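PDB 6SYN: peptidoglycan D,D-transpeptidase FtsI from Yersinia pestis, which probably cross-links peptidoglycan as a class B penicillin-binding protein, a periplasmic D,D-transpeptidase, and is the target of beta-lactam antibiotics. Local coordinates for residues T440-K445 with G483-G488; V475-P480 with A489-V494. All coordinates share one frame; numbering follows the deposited sequence.

In the fold
After strands 204-211 and 217-223 of the five-stranded antiparallel sheet of the transpeptidase domain, the chain reaches strand 437-446, at one edge. The chain returns through strand 455-464 and then strand 471-478. It leaves strand 471-478 through Asp-479 and Pro-480, passes Tyr-485 and Tyr-486, and enters helices 487-490 and 492-505. Contact 1 closes the long loop from 440-445 to 483-488. Contact 2 closes the short one from 475-480 to 489-494. The two loops cross, because their segments alternate. Contact 1 ties the helix start to the edge strand and the bound ligand. Contact 2 seats the following turns on the inner strand. Lys-445 NZ and Asn-478 OD1 link the two across the sheet.

Contact 1 of 2, residues T440-K445 with G483-G488; sequences TGTAKK and GKYYGG. With CB9 ((2R,4S)-2-[(1R)-1-{[(2S)-2-carboxy-2-phenylacetyl]amino}-2-oxoethyl]-5,5-dimethyl-1,3-thiazolidine-4-carboxylic acid), chain D.
Thr-442 points its CB at the segment 483-488 and splits its two branches between different partners. OG1 lies anti to the carbonyl carbon (chi1 -40°). Thr-442 OG1 receives the N-H of Gly-487 at 3.2 Å from Gly-487 N, nearly straight at 162°. Thr-442 OG1 also donates to carboxylate oxygen OAD of CB9, 2.6 Å away. The other branch turns the other way, and Thr-442 CG2 lies 3.6 Å from Tyr-485 O, close to the edge of the Tyr-485 ring. Thr-440 has its OG1 in the crowded position between N and the carbonyl carbon (chi1 58°). From there it donates to the second carboxylate oxygen, with Thr-440 OG1 to CB9 OAG at 2.7 Å, while its CG2 rests on Gly-488 CA. Two threonine hydroxyls thus hold the thiazolidine carboxylate. Thr-440 and Gly-441 fit the KTG motif of penicillin-binding proteins, with Lys-439 before them, at the edge of the active-site cleft. The ligand is an opened penicillin, and CB9 O, its carbonyl oxygen, accepts from Thr-442 N at 3.0 Å; Ser-304, Asn-306 and Tyr-364 bind it as well. The two tyrosines meet it differently. Tyr-486, the residue just before the helix, lays one ring face against CB9 methyl CAB, which sits 3.8 Å above the plane and toward the rim. Tyr-485 meets phenyl atom CAJ with its edge, Tyr-485 CE2 to CB9 CAJ being 3.9 Å, and its ring also stacks with Tyr-456. Gly-487 brings the helix start close to the strand: Gly-487 CA lies 3.4 Å from Gly-441 O in a CA-H...O contact.

Contact 2 of 2, residues V475-P480 with A489-V494; sequences VVINDP and AVSAPV
Ile-477 sits at the close-packed part of the contact, with CG1 against two residues of 489-494. Its CG1 is anti to the carbonyl carbon, beside the backbone N (chi1 -53°). Ile-477 CG1 lies 3.7 Å from Val-490 CG1 and also touches Ser-491 OG, so one branch meets both residues at once. The side chains of Ile-477 and Val-490 cross obliquely. Val-490 presents CG1, which is anti to its backbone N (chi1 167°). Ser-491 OG makes no hydrogen bond to the strand segment; it bonds to Ala-458 O on strand 455-464, which satisfies this buried hydroxyl beside apolar carbons. Earlier in the strand, Val-475 CG1 meets Val-494 CG1 at 3.9 Å, again at an oblique crossing. Both methyls are anti to their own backbone N. Between these two apolar pairs, Ser-491 CB lies over Val-475 O at 4.0 Å. The arrangement places the start of the C-terminal helix 492-505 on one face of the antiparallel sheet, as in the transpeptidase fold of penicillin-binding proteins and serine beta-lactamases. Helix 183-199 packs on the same side, with Val-197 touching Ile-477 and Ala-196 touching Val-494. The looser end is at Pro-480, where the strand has given way to a turn: Pro-480 CB is 4.4 Å from Val-490 CG1. Val-476 points away from 489-494 and touches Tyr-459. Even at the looser end the contact does not open to solvent, since every residue that touches across it is buried.

Contact 1 of 2, residues T440-K445 with G483-G488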
loop_
_atom_site.group_PDB
_atom_site.type_symbol
_atom_site.label_atom_id
_atom_site.label_comp_id
_atom_site.label_asym_id
_atom_site.label_seq_id
_atom_site.Cartn_x
_atom_site.Cartn_y
_atom_site.Cartn_z
ATOM N N THR A 440 -4.779 -10.566 -12.770
ATOM C CA THR A 440 -4.543 -11.284 -11.494
ATOM C C THR A 440 -3.079 -11.717 -11.428
ATOM O O THR A 440 -2.382 -11.641 -12.455
ATOM C CB THR A 440 -5.453 -12.508 -11.345
ATOM O OG1 THR A 440 -5.206 -13.357 -12.466
ATOM C CG2 THR A 440 -6.917 -12.140 -11.260
ATOM N N GLY A 441 -2.655 -12.164 -10.251
ATOM C CA GLY A 441 -1.321 -12.729 -10.001
ATOM C C GLY A 441 -1.324 -13.536 -8.718
ATOM O O GLY A 441 -2.041 -13.147 -7.766
ATOM N N THR A 442 -0.591 -14.650 -8.716
ATOM C CA THR A 442 -0.290 -15.481 -7.525
ATOM C C THR A 442 1.215 -15.752 -7.551
ATOM O O THR A 442 1.630 -16.705 -8.244
ATOM C CB THR A 442 -1.133 -16.766 -7.505
ATOM O OG1 THR A 442 -2.462 -16.462 -7.935
ATOM C CG2 THR A 442 -1.171 -17.423 -6.143
ATOM N N ALA A 443 2.001 -14.899 -6.889
ATOM C CA ALA A 443 3.476 -15.005 -6.817
ATOM C C ALA A 443 3.844 -15.993 -5.709
ATOM O O ALA A 443 3.270 -15.884 -4.608
ATOM C CB ALA A 443 4.103 -13.652 -6.583
ATOM N N LYS A 444 4.729 -16.945 -6.013
ATOM C CA LYS A 444 5.377 -17.814 -4.999
ATOM C C LYS A 444 6.343 -16.934 -4.203
ATOM O O LYS A 444 7.072 -16.143 -4.834
ATOM C CB LYS A 444 6.066 -19.017 -5.652
ATOM C CG LYS A 444 5.189 -20.254 -5.773
ATOM C CD LYS A 444 5.939 -21.508 -6.168
ATOM C CE LYS A 444 5.301 -22.770 -5.617
ATOM N NZ LYS A 444 5.219 -23.840 -6.640
ATOM N N LYS A 445 6.303 -17.038 -2.873
ATOM C CA LYS A 445 7.101 -16.191 -1.948
ATOM C C LYS A 445 8.501 -16.788 -1.799
ATOM O O LYS A 445 8.612 -17.946 -1.372
ATOM C CB LYS A 445 6.420 -16.080 -0.582
ATOM C CG LYS A 445 5.524 -14.865 -0.406
ATOM C CD LYS A 445 4.991 -14.727 0.999
ATOM C CE LYS A 445 6.050 -14.362 2.019
ATOM N NZ LYS A 445 5.977 -12.932 2.403
ATOM N N GLY A 483 -7.169 -20.958 3.195
ATOM C CA GLY A 483 -7.635 -21.959 2.212
ATOM C C GLY A 483 -7.340 -21.546 0.784
ATOM O O GLY A 483 -6.409 -22.115 0.191
ATOM N N LYS A 484 -8.117 -20.611 0.237
ATOM C CA LYS A 484 -7.890 -20.071 -1.127
ATOM C C LYS A 484 -6.677 -19.135 -1.057
ATOM O O LYS A 484 -6.501 -18.493 0.001
ATOM C CB LYS A 484 -9.162 -19.395 -1.647
ATOM C CG LYS A 484 -10.388 -20.299 -1.683
ATOM C CD LYS A 484 -11.504 -19.793 -2.572
ATOM C CE LYS A 484 -12.884 -20.158 -2.061
ATOM N NZ LYS A 484 -13.921 -19.961 -3.102
ATOM N N TYR A 485 -5.851 -19.092 -2.110
ATOM C CA TYR A 485 -4.605 -18.278 -2.136
ATOM C C TYR A 485 -4.388 -17.566 -3.484
ATOM O O TYR A 485 -3.524 -16.684 -3.514
ATOM C CB TYR A 485 -3.409 -19.150 -1.747
ATOM C CG TYR A 485 -3.271 -20.413 -2.556
ATOM C CD1 TYR A 485 -3.918 -21.575 -2.170
ATOM C CD2 TYR A 485 -2.505 -20.448 -3.711
ATOM C CE1 TYR A 485 -3.807 -22.740 -2.907
ATOM C CE2 TYR A 485 -2.378 -21.608 -4.457
ATOM C CZ TYR A 485 -3.034 -22.759 -4.054
ATOM O OH TYR A 485 -2.939 -23.914 -4.773
ATOM N N TYR A 486 -5.116 -17.911 -4.553
ATOM C CA TYR A 486 -5.027 -17.229 -5.875
ATOM C C TYR A 486 -5.453 -15.765 -5.744
ATOM O O TYR A 486 -6.415 -15.491 -4.990
ATOM C CB TYR A 486 -5.972 -17.841 -6.913
ATOM C CG TYR A 486 -5.532 -19.133 -7.555
ATOM C CD1 TYR A 486 -4.478 -19.879 -7.053
ATOM C CD2 TYR A 486 -6.218 -19.639 -8.648
ATOM C CE1 TYR A 486 -4.100 -21.077 -7.636
ATOM C CE2 TYR A 486 -5.858 -20.838 -9.238
ATOM C CZ TYR A 486 -4.791 -21.559 -8.732
ATOM O OH TYR A 486 -4.417 -22.740 -9.305
ATOM N N GLY A 487 -4.800 -14.872 -6.495
ATOM C CA GLY A 487 -5.201 -13.458 -6.628
ATOM C C GLY A 487 -6.646 -13.329 -7.085
ATOM O O GLY A 487 -7.360 -12.455 -6.550
ATOM N N GLY A 488 -7.060 -14.185 -8.029
ATOM C CA GLY A 488 -8.415 -14.210 -8.613
ATOM C C GLY A 488 -9.480 -14.522 -7.574
ATOM O O GLY A 488 -10.634 -14.084 -7.757
HETATM C C CB9 D . 1.244 -15.702 -12.221
HETATM N N CB9 D . 1.474 -18.053 -11.372
HETATM O O CB9 D . 1.170 -15.215 -11.119
HETATM C CA CB9 D . 1.177 -17.195 -12.522
HETATM C CB CB9 D . -0.166 -17.535 -13.231
HETATM C CAA CB9 D . -3.501 -18.760 -12.432
HETATM C CAB CB9 D . -2.161 -19.223 -10.378
HETATM O OAD CB9 D . -3.669 -16.306 -10.252
HETATM O OAE CB9 D . 4.433 -21.343 -9.734
HETATM O OAF CB9 D . 3.498 -18.583 -12.172
HETATM O OAG CB9 D . -3.268 -15.196 -12.070
HETATM O OAH CB9 D . 4.534 -19.223 -9.578
HETATM C CAJ CB9 D . -0.474 -21.509 -7.907
HETATM C CAK CB9 D . -0.336 -22.066 -9.158
HETATM C CAL CB9 D . 0.377 -20.505 -7.509
HETATM C CAM CB9 D . 0.655 -21.613 -10.015
HETATM C CAN CB9 D . 1.369 -20.044 -8.366
HETATM N NAP CB9 D . -1.269 -16.630 -12.880
HETATM S SAQ CB9 D . -0.800 -19.175 -12.759
HETATM C CAR CB9 D . -3.036 -16.082 -11.269
HETATM C CAS CB9 D . 3.974 -20.242 -9.894
HETATM C CAT CB9 D . 2.554 -18.841 -11.426
HETATM C CAU CB9 D . 1.498 -20.573 -9.646
HETATM C CAX CB9 D . -1.834 -16.991 -11.574
HETATM C CAY CB9 D . 2.607 -20.141 -10.598
HETATM C CAZ CB9 D . -2.181 -18.510 -11.719
#

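Contact 2 of 2, residues V475-P480 with A489-V494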
loop_
_atom_site.group_PDB
_atom_site.type_symbol
_atom_site.label_atom_id
_atom_site.label_comp_id
_atom_site.label_asym_id
_atom_site.label_seq_id
_atom_site.Cartn_x
_atom_site.Cartn_y
_atom_site.Cartn_z
ATOM N N VAL A 475 -3.950 -4.201 -5.397
ATOM C CA VAL A 475 -4.264 -4.935 -4.138
ATOM C C VAL A 475 -3.370 -6.183 -4.110
ATOM O O VAL A 475 -3.428 -6.973 -5.079
ATOM C CB VAL A 475 -5.767 -5.275 -4.068
ATOM C CG1 VAL A 475 -6.142 -6.025 -2.799
ATOM C CG2 VAL A 475 -6.623 -4.030 -4.215
ATOM N N VAL A 476 -2.533 -6.306 -3.074
ATOM C CA VAL A 476 -1.686 -7.503 -2.782
ATOM C C VAL A 476 -2.020 -7.973 -1.359
ATOM O O VAL A 476 -1.923 -7.151 -0.431
ATOM C CB VAL A 476 -0.178 -7.210 -2.958
ATOM C CG1 VAL A 476 0.313 -6.062 -2.085
ATOM C CG2 VAL A 476 0.677 -8.447 -2.723
ATOM N N ILE A 477 -2.453 -9.228 -1.209
ATOM C CA ILE A 477 -2.585 -9.927 0.106
ATOM C C ILE A 477 -1.346 -10.807 0.265
ATOM O O ILE A 477 -1.149 -11.721 -0.561
ATOM C CB ILE A 477 -3.876 -10.769 0.217
ATOM C CG1 ILE A 477 -5.141 -9.971 -0.115
ATOM C CG2 ILE A 477 -3.965 -11.423 1.589
ATOM C CD1 ILE A 477 -5.463 -8.863 0.858
ATOM N N ASN A 478 -0.552 -10.536 1.298
ATOM C CA ASN A 478 0.724 -11.241 1.566
ATOM C C ASN A 478 0.431 -12.398 2.530
ATOM O O ASN A 478 0.030 -12.125 3.682
ATOM C CB ASN A 478 1.786 -10.236 2.020
ATOM C CG ASN A 478 2.930 -10.863 2.783
ATOM O OD1 ASN A 478 3.569 -11.796 2.301
ATOM N ND2 ASN A 478 3.200 -10.340 3.971
ATOM N N ASP A 479 0.556 -13.630 2.013
ATOM C CA ASP A 479 0.527 -14.940 2.724
ATOM C C ASP A 479 -0.859 -15.256 3.287
ATOM O O ASP A 479 -0.997 -15.519 4.482
ATOM C CB ASP A 479 1.609 -15.025 3.803
ATOM C CG ASP A 479 1.894 -16.449 4.256
ATOM O OD1 ASP A 479 1.405 -17.385 3.603
ATOM O OD2 ASP A 479 2.598 -16.610 5.256
ATOM N N PRO A 480 -1.908 -15.331 2.431
ATOM C CA PRO A 480 -3.220 -15.824 2.852
ATOM C C PRO A 480 -3.143 -17.298 3.279
ATOM O O PRO A 480 -2.649 -18.091 2.506
ATOM C CB PRO A 480 -4.119 -15.642 1.617
ATOM C CG PRO A 480 -3.163 -15.539 0.447
ATOM C CD PRO A 480 -1.884 -14.953 1.011
ATOM N N ALA A 489 -9.101 -15.249 -6.521
ATOM C CA ALA A 489 -10.001 -15.786 -5.477
ATOM C C ALA A 489 -9.991 -14.903 -4.219
ATOM O O ALA A 489 -11.017 -14.881 -3.516
ATOM C CB ALA A 489 -9.573 -17.197 -5.156
ATOM N N VAL A 490 -8.877 -14.210 -3.947
ATOM C CA VAL A 490 -8.598 -13.531 -2.643
ATOM C C VAL A 490 -8.519 -12.010 -2.825
ATOM O O VAL A 490 -9.076 -11.301 -1.964
ATOM C CB VAL A 490 -7.310 -14.083 -2.005
ATOM C CG1 VAL A 490 -6.825 -13.214 -0.854
ATOM C CG2 VAL A 490 -7.489 -15.523 -1.548
ATOM N N SER A 491 -7.841 -11.525 -3.872
ATOM C CA SER A 491 -7.592 -10.073 -4.109
ATOM C C SER A 491 -8.580 -9.492 -5.138
ATOM O O SER A 491 -9.044 -8.355 -4.916
ATOM C CB SER A 491 -6.157 -9.832 -4.499
ATOM O OG SER A 491 -5.285 -10.235 -3.451
ATOM N N ALA A 492 -8.907 -10.231 -6.208
ATOM C CA ALA A 492 -9.918 -9.843 -7.225
ATOM C C ALA A 492 -11.165 -9.264 -6.556
ATOM O O ALA A 492 -11.596 -8.174 -6.915
ATOM C CB ALA A 492 -10.264 -11.018 -8.110
ATOM N N PRO A 493 -11.794 -9.949 -5.570
ATOM C CA PRO A 493 -13.028 -9.443 -4.970
ATOM C C PRO A 493 -12.816 -8.122 -4.222
ATOM O O PRO A 493 -13.669 -7.263 -4.325
ATOM C CB PRO A 493 -13.492 -10.551 -4.003
ATOM C CG PRO A 493 -12.272 -11.427 -3.780
ATOM C CD PRO A 493 -11.386 -11.242 -4.994
ATOM N N VAL A 494 -11.694 -7.992 -3.508
ATOM C CA VAL A 494 -11.321 -6.760 -2.748
ATOM C C VAL A 494 -11.095 -5.618 -3.746
ATOM O O VAL A 494 -11.475 -4.476 -3.422
ATOM C CB VAL A 494 -10.084 -6.977 -1.855
ATOM C CG1 VAL A 494 -9.686 -5.701 -1.129
ATOM C CG2 VAL A 494 -10.296 -8.100 -0.855
#